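Local coordinates for hydrolase, isochorismatase family (Pseudomonas putida KT2440, PDB 4H17), which is probably a hydrolase of the isochorismatase family with a Rossmann-like fold, its natural substrate not established, at residues M45-A48 and A53-L56; A58-G63 and E93-E98; G73-G76 and P81-P84. One frame throughout, in Å; residues are numbered along the deposited sequence.

Interaction 1: M45-A48 and A53-L56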
# COMPACT_ATOMS: atom_id res chain seq x y z
N MSE A 45 -4.82 -13.02 -16.71
CA MSE A 45 -5.26 -11.85 -17.44
C MSE A 45 -6.47 -12.06 -18.26
O MSE A 45 -7.27 -11.13 -18.40
CB MSE A 45 -4.23 -11.24 -18.40
CG MSE A 45 -3.17 -10.46 -17.69
SE MSE A 45 -4.05 -8.92 -16.81
CE MSE A 45 -3.67 -7.53 -18.13
N ASP A 46 -6.62 -13.23 -18.87
CA ASP A 46 -7.81 -13.47 -19.70
C ASP A 46 -9.10 -13.11 -18.95
O ASP A 46 -9.99 -12.40 -19.48
CB ASP A 46 -7.87 -14.95 -20.12
CG ASP A 46 -6.90 -15.28 -21.20
OD1 ASP A 46 -6.18 -14.38 -21.68
OD2 ASP A 46 -6.83 -16.47 -21.59
N GLU A 47 -9.21 -13.64 -17.72
CA GLU A 47 -10.43 -13.42 -16.97
C GLU A 47 -10.51 -12.06 -16.35
O GLU A 47 -11.58 -11.49 -16.31
CB GLU A 47 -10.68 -14.48 -15.91
CG GLU A 47 -12.13 -14.49 -15.40
CD GLU A 47 -13.19 -14.72 -16.49
OE1 GLU A 47 -12.86 -15.20 -17.60
OE2 GLU A 47 -14.39 -14.41 -16.25
N ALA A 48 -9.38 -11.51 -15.90
CA ALA A 48 -9.41 -10.13 -15.39
C ALA A 48 -9.83 -9.14 -16.46
O ALA A 48 -10.69 -8.27 -16.19
CB ALA A 48 -8.08 -9.72 -14.83
N ALA A 53 -14.07 -5.65 -18.98
CA ALA A 53 -14.95 -5.40 -20.07
C ALA A 53 -16.40 -5.46 -19.61
O ALA A 53 -17.20 -4.65 -20.00
CB ALA A 53 -14.70 -6.37 -21.22
N ARG A 54 -16.71 -6.40 -18.70
CA ARG A 54 -18.06 -6.49 -18.13
C ARG A 54 -18.40 -5.24 -17.33
O ARG A 54 -19.52 -4.73 -17.44
CB ARG A 54 -18.23 -7.73 -17.27
CG ARG A 54 -18.14 -9.01 -18.06
CD ARG A 54 -18.30 -10.25 -17.21
NE ARG A 54 -18.24 -11.43 -18.07
CZ ARG A 54 -17.26 -12.35 -18.10
NH1 ARG A 54 -16.22 -12.29 -17.28
NH2 ARG A 54 -17.34 -13.37 -18.94
N LEU A 55 -17.45 -4.74 -16.54
CA LEU A 55 -17.70 -3.55 -15.75
C LEU A 55 -17.89 -2.37 -16.66
O LEU A 55 -18.80 -1.57 -16.45
CB LEU A 55 -16.54 -3.26 -14.80
CG LEU A 55 -16.33 -4.25 -13.63
CD1 LEU A 55 -14.97 -4.03 -13.00
CD2 LEU A 55 -17.46 -4.11 -12.61
N LEU A 56 -17.05 -2.25 -17.68
CA LEU A 56 -17.21 -1.16 -18.65
C LEU A 56 -18.54 -1.17 -19.35
O LEU A 56 -19.21 -0.14 -19.50
CB LEU A 56 -16.15 -1.26 -19.73
CG LEU A 56 -14.82 -0.62 -19.44
CD1 LEU A 56 -13.91 -0.97 -20.59
CD2 LEU A 56 -15.01 0.90 -19.33
O HOH W 1 -15.17 -15.30 -19.50
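Arg54 reaches back along its own helix, two turns, to put NH1 3.0 Å from OE2 of Glu47, in a hydrogen-bonded salt bridge between residues seven apart. The arginine chain is extended from CG to NE, which carries the guanidinium the length of the gap. Glu47 sends CG anti to its backbone N and then turns about CB-CG (chi2 58°), so that the carboxylate swings toward the arginine. The two flat groups do not lie side by side: their planes are 35° apart, NH1 approaches OE2 from above the carboxylate plane, and the N-H...O angle is a modest 146°. The second pair of atoms is bridged rather than bonded. Water 1 donates to OE1 of Glu47 and accepts from NH2 of Arg54, 3.0 Å from each, so both carboxylate oxygens have a donor and a ring closes through the water. NH1 has a further acceptor, OD1 of Asn51, on the intervening turn; the guanidinium is therefore shared between two side chains of the same helix, and the carboxylate probably keeps its charge beside it. Little surface is buried, and both partners are exposed. The helix turns its buried residues to the sheet: Leu55 packs on Val154 and Ala157, Leu56 on Ile66. An i to i+7 salt bridge on the exposed side of a helix whose buried residues pack on the strands suits an amphipathic helix of a beta-alpha-beta unit, here strand 24-29, helix 45-61 and strand 66-71 of the Rossmann-like fold.

Interaction 2: A58-G63 and E93-E98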
# COMPACT_ATOMS: atom_id res chain seq x y z
N ALA A 58 -21.35 -2.49 -18.28
CA ALA A 58 -22.37 -2.12 -17.29
C ALA A 58 -22.38 -0.65 -16.95
O ALA A 58 -23.44 -0.06 -16.85
CB ALA A 58 -22.25 -2.97 -16.03
N ALA A 59 -21.20 -0.07 -16.76
CA ALA A 59 -21.09 1.35 -16.53
C ALA A 59 -21.61 2.19 -17.69
O ALA A 59 -22.26 3.22 -17.47
CB ALA A 59 -19.65 1.71 -16.23
N ARG A 60 -21.32 1.78 -18.92
CA ARG A 60 -21.77 2.50 -20.08
C ARG A 60 -23.28 2.38 -20.25
O ARG A 60 -23.94 3.37 -20.54
CB ARG A 60 -21.01 2.04 -21.31
CG ARG A 60 -19.54 2.47 -21.26
CD ARG A 60 -18.69 1.76 -22.27
NE ARG A 60 -17.35 2.30 -22.33
CZ ARG A 60 -16.32 1.75 -22.95
NH1 ARG A 60 -16.43 0.60 -23.62
NH2 ARG A 60 -15.14 2.35 -22.90
N LYS A 61 -23.81 1.20 -19.98
CA LYS A 61 -25.25 1.00 -20.14
C LYS A 61 -26.03 1.89 -19.16
O LYS A 61 -27.14 2.33 -19.46
CB LYS A 61 -25.61 -0.48 -19.98
CG LYS A 61 -25.27 -1.35 -21.19
CD LYS A 61 -25.33 -2.83 -20.85
CE LYS A 61 -25.18 -3.76 -22.04
NZ LYS A 61 -26.45 -4.33 -22.56
N SER A 62 -25.42 2.12 -18.00
CA SER A 62 -25.99 2.82 -16.86
C SER A 62 -25.63 4.31 -16.84
O SER A 62 -26.09 5.03 -15.97
CB SER A 62 -25.46 2.18 -15.56
OG SER A 62 -26.10 0.94 -15.31
N GLY A 63 -24.80 4.75 -17.78
CA GLY A 63 -24.39 6.17 -17.83
C GLY A 63 -23.51 6.67 -16.71
O GLY A 63 -23.59 7.86 -16.33
N GLU A 93 -10.51 0.00 -24.56
CA GLU A 93 -10.32 1.37 -25.00
C GLU A 93 -11.41 2.32 -24.47
O GLU A 93 -12.59 1.94 -24.40
CB GLU A 93 -10.29 1.47 -26.53
CG GLU A 93 -9.33 0.50 -27.22
CD GLU A 93 -9.90 -0.88 -27.51
OE1 GLU A 93 -11.03 -1.20 -27.10
OE2 GLU A 93 -9.18 -1.65 -28.19
N PRO A 94 -11.05 3.59 -24.18
CA PRO A 94 -12.05 4.61 -23.85
C PRO A 94 -12.95 4.97 -25.01
O PRO A 94 -12.54 4.83 -26.20
CB PRO A 94 -11.24 5.82 -23.49
CG PRO A 94 -9.88 5.35 -23.19
CD PRO A 94 -9.68 4.08 -23.98
N LEU A 95 -14.16 5.38 -24.67
CA LEU A 95 -15.08 6.02 -25.60
C LEU A 95 -15.26 7.53 -25.32
O LEU A 95 -14.92 8.05 -24.24
CB LEU A 95 -16.43 5.35 -25.52
CG LEU A 95 -16.49 3.88 -25.89
CD1 LEU A 95 -17.89 3.35 -25.60
CD2 LEU A 95 -16.06 3.65 -27.34
N GLU A 96 -15.79 8.23 -26.31
CA GLU A 96 -16.03 9.66 -26.17
C GLU A 96 -16.83 9.96 -24.91
O GLU A 96 -17.81 9.30 -24.66
CB GLU A 96 -16.80 10.19 -27.40
CG GLU A 96 -16.96 11.70 -27.43
CD GLU A 96 -17.61 12.18 -28.71
OE1 GLU A 96 -16.94 12.06 -29.77
OE2 GLU A 96 -18.78 12.62 -28.67
N GLY A 97 -16.41 10.97 -24.14
CA GLY A 97 -17.07 11.34 -22.89
C GLY A 97 -16.43 10.76 -21.64
O GLY A 97 -16.79 11.15 -20.51
N GLU A 98 -15.55 9.78 -21.83
CA GLU A 98 -14.87 9.15 -20.72
C GLU A 98 -13.58 9.86 -20.41
O GLU A 98 -12.97 10.46 -21.26
CB GLU A 98 -14.68 7.69 -21.00
CG GLU A 98 -16.02 6.99 -21.20
CD GLU A 98 -15.94 5.53 -21.59
OE1 GLU A 98 -14.81 5.00 -21.77
OE2 GLU A 98 -17.02 4.94 -21.74
O HOH W 2 -13.97 -0.36 -24.76
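Leu95 lays its CD1 methyl over the guanidinium of Arg60, 3.4 Å above the plane and over its centre, so the flat cation has an apolar lid on that face while its edge does the bonding. Arg60 leaves the last turn of helix 45-61 with an extended chain and grips Glu98 side-on in a two-pronged salt bridge. NE gives a bond of 2.7 Å to OE2, tilted somewhat from the guanidinium plane, and NH2 gives one of 2.9 Å to OE1 that is nearly straight at 169°. Each oxygen uses its syn lone pair, and the two planes are nearly coplanar, 20° apart. NH2 also donates to the backbone O of Glu93 at 3.0 Å, and water 2 links that same carbonyl to NH1. The carboxylate is pinned from its own loop as well: N of Leu95 comes to Glu98 OE1 at 3.0 Å from above the carboxylate plane, across a type II turn from Leu95 to Glu98 with Gly97 at its third position. NE2 of His68, on strand 66-71, is another donor to OE1. A leucine in place of Arg60 would probably leave Glu98 without its countercharge, the Glu93 carbonyl without its side-chain donor, and the loop with no charged tie to the helix end. With a guanidinium, a backbone N-H and an imidazole N-H all directed at it, the Glu98 carboxylate is likely to stay ionised, and the loop before strand 99-103 is tied to the helix mainly by charge and hydrogen bonds, with one leucine methyl over the cation.

Interaction 3: G73-G76 and P81-P84. With SO4 (sulfate ion), chain E.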
# COMPACT_ATOMS: atom_id res chain seq x y z
N GLY A 73 4.77 6.26 -19.00
CA GLY A 73 5.78 5.46 -19.70
C GLY A 73 7.01 6.20 -20.19
O GLY A 73 7.20 7.43 -20.00
N THR A 74 7.84 5.43 -20.88
CA THR A 74 9.09 5.91 -21.41
C THR A 74 9.15 5.52 -22.89
O THR A 74 8.95 4.40 -23.21
CB THR A 74 10.27 5.28 -20.65
OG1 THR A 74 10.19 5.58 -19.24
CG2 THR A 74 11.60 5.79 -21.12
N VAL A 75 9.44 6.49 -23.75
CA VAL A 75 9.67 6.25 -25.17
C VAL A 75 10.83 5.27 -25.27
O VAL A 75 11.93 5.45 -24.71
CB VAL A 75 9.98 7.53 -25.94
CG1 VAL A 75 10.41 7.17 -27.36
CG2 VAL A 75 8.76 8.44 -25.92
N GLY A 76 10.57 4.20 -26.01
CA GLY A 76 11.51 3.08 -26.16
C GLY A 76 11.64 2.15 -24.97
O GLY A 76 12.45 1.24 -24.98
N PRO A 81 4.89 4.95 -24.78
CA PRO A 81 3.71 5.58 -25.33
C PRO A 81 3.75 5.73 -26.84
O PRO A 81 2.73 6.04 -27.44
CB PRO A 81 3.68 6.91 -24.63
CG PRO A 81 5.15 7.24 -24.41
CD PRO A 81 5.75 5.91 -24.05
N GLN A 82 4.87 5.45 -27.45
CA GLN A 82 4.99 5.43 -28.91
C GLN A 82 5.09 3.99 -29.43
O GLN A 82 5.45 3.78 -30.60
CB GLN A 82 6.24 6.18 -29.32
CG GLN A 82 6.16 7.67 -29.06
CD GLN A 82 7.33 8.51 -29.53
OE1 GLN A 82 8.26 8.02 -30.17
NE2 GLN A 82 7.29 9.80 -29.19
N GLY A 83 4.80 3.00 -28.59
CA GLY A 83 4.93 1.58 -28.96
C GLY A 83 3.75 0.80 -28.46
O GLY A 83 2.89 1.36 -27.83
N PRO A 84 3.69 -0.50 -28.80
CA PRO A 84 2.57 -1.33 -28.40
C PRO A 84 2.28 -1.37 -26.89
O PRO A 84 1.12 -1.35 -26.45
CB PRO A 84 3.01 -2.72 -28.85
CG PRO A 84 3.86 -2.45 -30.06
CD PRO A 84 4.64 -1.23 -29.67
S SO4 E . 6.11 4.89 -15.97
O1 SO4 E . 6.22 4.40 -14.55
O2 SO4 E . 7.50 5.26 -16.38
O3 SO4 E . 5.11 5.89 -16.14
O4 SO4 E . 5.81 3.67 -16.75
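Gly73 turns with a positive phi (67°) beside Pro81, where a beta carbon would sit only 3.4 Å from Pro81 CD. The missing side chain lets the proline ring lie close to the neighbouring backbone: CD comes to 3.6 Å from the carbonyl carbon of Thr74, edging up to the peptide group that joins Thr74 to Val75. Further out, Val75 carries the side-chain contact. Its CG1 lies anti to the backbone N (chi1 172°), and the two methyls spread over the amide of Gln82 from the same side of its plane, CG1 3.6 Å from OE1 and CG2 3.8 Å from NE2. The amide is thus met by carbon at both its polar atoms, a packing contact with no bond in it. CG2 also touches CG of Pro81 at 4.1 Å, so Val75 meets the ring with the same methyl that lies on the amide. Both segments belong to the long loop that leaves strand 66-71, in the connection to strand 99-103 of the parallel Rossmann-like sheet, and they fold it back on itself as an exposed lobe; Asp80 OD1 takes the N-H of Gln82 beside it. At the other end of the lobe, Gly73 N donates to O3 of a sulfate ion at 2.9 Å, with an angle of 155°. His71 ND1, Arg104 NH1 and Arg14 NH2 of the second subunit complete the anion's grip, so the site draws on both chains. Arg104 NH1 also bonds to Gly73 O, so it ties the glycine as well as the ion. Thr74 turns away from Pro81 and packs on Arg14 of the second subunit.

Interactions 1 and 2 follow one another along helix 45-61: Glu47 and Arg54 pair on its outer side, then Arg60 ties its last turn to the loop at 93-98, with contact centres 15 Å apart. Interaction 3 is nested inside the loop that interaction 2 closes, yet stands clear of it, about 26 Å between centres and about 10 Å between nearest atoms; from interaction 1 its centre is about 24 Å away. Strand 66-71 is the common thread, since His68 bonds to Glu98 of interaction 2 while His71 helps hold the sulfate beside interaction 3. The ion, probably from the crystallisation liquor, marks an anion-binding spot between the subunits.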